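Local coordinates for protein restriction endonuclease AspBHI (Azoarcus sp., PDB 4OC8) that acts as a DNA modification-dependent restriction endonuclease, probably binding DNA and cleaving it with a domain of the PD-(D/E)XK nuclease superfamily, at residues G331-T336 and V354-A359. Numbering follows the deposited sequence.
Sequences GVLVTT and VILTTA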
loop_
_atom_site.group_PDB
_atom_site.type_symbol
_atom_site.label_atom_id
_atom_site.label_comp_id
_atom_site.label_asym_id
_atom_site.label_seq_id
_atom_site.Cartn_x
_atom_site.Cartn_y
_atom_site.Cartn_z
ATOM N N GLY A 331 10.991 -6.585 0.097
ATOM C CA GLY A 331 11.669 -6.665 1.375
ATOM C C GLY A 331 11.799 -5.314 2.055
ATOM O O GLY A 331 11.915 -4.288 1.388
ATOM N N VAL A 332 11.764 -5.312 3.384
ATOM C CA VAL A 332 11.995 -4.105 4.169
ATOM C C VAL A 332 13.257 -4.283 5.004
ATOM O O VAL A 332 13.440 -5.310 5.653
ATOM C CB VAL A 332 10.823 -3.797 5.134
ATOM C CG1 VAL A 332 10.997 -2.420 5.757
ATOM C CG2 VAL A 332 9.493 -3.885 4.423
ATOM N N LEU A 333 14.128 -3.282 4.976
ATOM C CA LEU A 333 15.342 -3.302 5.775
ATOM C C LEU A 333 15.326 -2.144 6.743
ATOM O O LEU A 333 15.460 -0.992 6.338
ATOM C CB LEU A 333 16.585 -3.214 4.891
ATOM C CG LEU A 333 17.912 -3.132 5.647
ATOM C CD1 LEU A 333 18.847 -4.236 5.198
ATOM C CD2 LEU A 333 18.567 -1.774 5.461
ATOM N N VAL A 334 15.158 -2.448 8.023
ATOM C CA VAL A 334 15.186 -1.426 9.060
ATOM C C VAL A 334 16.557 -1.410 9.729
ATOM O O VAL A 334 17.093 -2.455 10.078
ATOM C CB VAL A 334 14.091 -1.672 10.111
ATOM C CG1 VAL A 334 14.156 -0.622 11.210
ATOM C CG2 VAL A 334 12.723 -1.680 9.449
ATOM N N THR A 335 17.132 -0.227 9.888
ATOM C CA THR A 335 18.437 -0.110 10.518
ATOM C C THR A 335 18.578 1.184 11.306
ATOM O O THR A 335 18.110 2.242 10.878
ATOM C CB THR A 335 19.578 -0.189 9.488
ATOM O OG1 THR A 335 20.812 0.181 10.117
ATOM C CG2 THR A 335 19.310 0.750 8.324
ATOM N N THR A 336 19.232 1.089 12.459
ATOM C CA THR A 336 19.529 2.263 13.272
ATOM C C THR A 336 20.789 2.972 12.773
ATOM O O THR A 336 21.294 3.886 13.418
ATOM C CB THR A 336 19.693 1.893 14.758
ATOM O OG1 THR A 336 20.431 0.667 14.874
ATOM C CG2 THR A 336 18.332 1.721 15.411
ATOM N N VAL A 354 13.361 -3.363 -2.548
ATOM C CA VAL A 354 13.769 -3.314 -1.145
ATOM C C VAL A 354 13.640 -1.918 -0.556
ATOM O O VAL A 354 14.277 -0.981 -1.030
ATOM C CB VAL A 354 15.223 -3.792 -0.972
ATOM C CG1 VAL A 354 15.740 -3.436 0.408
ATOM C CG2 VAL A 354 15.321 -5.281 -1.207
ATOM N N ILE A 355 12.816 -1.782 0.480
ATOM C CA ILE A 355 12.677 -0.517 1.203
ATOM C C ILE A 355 13.818 -0.357 2.193
ATOM O O ILE A 355 14.093 -1.259 2.976
ATOM C CB ILE A 355 11.362 -0.454 1.999
ATOM C CG1 ILE A 355 10.161 -0.643 1.075
ATOM C CG2 ILE A 355 11.255 0.864 2.745
ATOM C CD1 ILE A 355 8.849 -0.725 1.805
ATOM N N LEU A 356 14.477 0.794 2.163
ATOM C CA LEU A 356 15.593 1.053 3.064
ATOM C C LEU A 356 15.214 2.074 4.130
ATOM O O LEU A 356 15.250 3.282 3.890
ATOM C CB LEU A 356 16.823 1.533 2.286
ATOM C CG LEU A 356 17.412 0.579 1.241
ATOM C CD1 LEU A 356 18.468 1.287 0.420
ATOM C CD2 LEU A 356 17.992 -0.659 1.910
ATOM N N THR A 357 14.859 1.577 5.310
ATOM C CA THR A 357 14.505 2.429 6.434
ATOM C C THR A 357 15.732 2.681 7.297
ATOM O O THR A 357 16.153 1.810 8.054
ATOM C CB THR A 357 13.427 1.768 7.302
ATOM O OG1 THR A 357 12.413 1.213 6.460
ATOM C CG2 THR A 357 12.800 2.778 8.241
ATOM N N THR A 358 16.305 3.873 7.178
ATOM C CA THR A 358 17.503 4.227 7.925
ATOM C C THR A 358 17.162 4.995 9.197
ATOM O O THR A 358 15.990 5.141 9.544
ATOM C CB THR A 358 18.465 5.054 7.063
ATOM O OG1 THR A 358 17.886 6.333 6.776
ATOM C CG2 THR A 358 18.748 4.325 5.766
ATOM N N ALA A 359 18.189 5.486 9.883
ATOM C CA ALA A 359 18.016 6.127 11.182
ATOM C C ALA A 359 17.091 7.346 11.136
ATOM O O ALA A 359 16.218 7.505 11.994
ATOM C CB ALA A 359 19.366 6.502 11.771
#
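Strands 331-335 and 354-357 run parallel, 15° between their directions, joined by a four-rung ladder that zigzags between Gly331, Ile355, Leu333, Thr357 and Thr335. Ile355 N donates to Gly331 O at 2.8 Å, then Leu333 N to Ile355 O, Thr357 N to Leu333 O, and Thr335 N to Thr357 O at 2.9 Å; each donor lies nearly along the axis of its carbonyl. Past the last rung the chains stay in register, and Ala359 CB lies 3.6 Å from Thr336 O.

Val332, Val334, Ile355 and Thr357 share one face. Ile355 CG1 is anti to its carbonyl carbon (chi1 -58°) and the chain runs on extended, so that Ile355 CD1 lies alongside Val332 CG2 at 4.2 Å. Thr357 CB sits beside Val334 CG2 at 4.1 Å, while Thr357 OG1 lies near Val332 CG1, the two side chains crossing obliquely. On the other face Leu333 and Leu356 cross obliquely, their CD2 methyls 3.8 Å apart. Thr335 turns OG1 anti to its backbone N (chi1 169°), where Lys305 O and Ser337 N bond it, leaving CG2 against Thr357 O.

Helix 341-349 connects the strands as a beta-alpha-beta crossover, in a mixed sheet consistent with the PD-(D/E)XK nuclease fold. Strand 294-305 pairs with the far edge of 331-335, and 354-357 is an edge strand of this sheet within the chain. Helix 315-324 packs on Leu333 and Val354, helix 251-263 on Val332, Val334, Ile355 and Thr357, where Ile296 and Ala294 of the second subunit also meet Ile355 and Thr357. Thr358 then leads directly into helix 359-368.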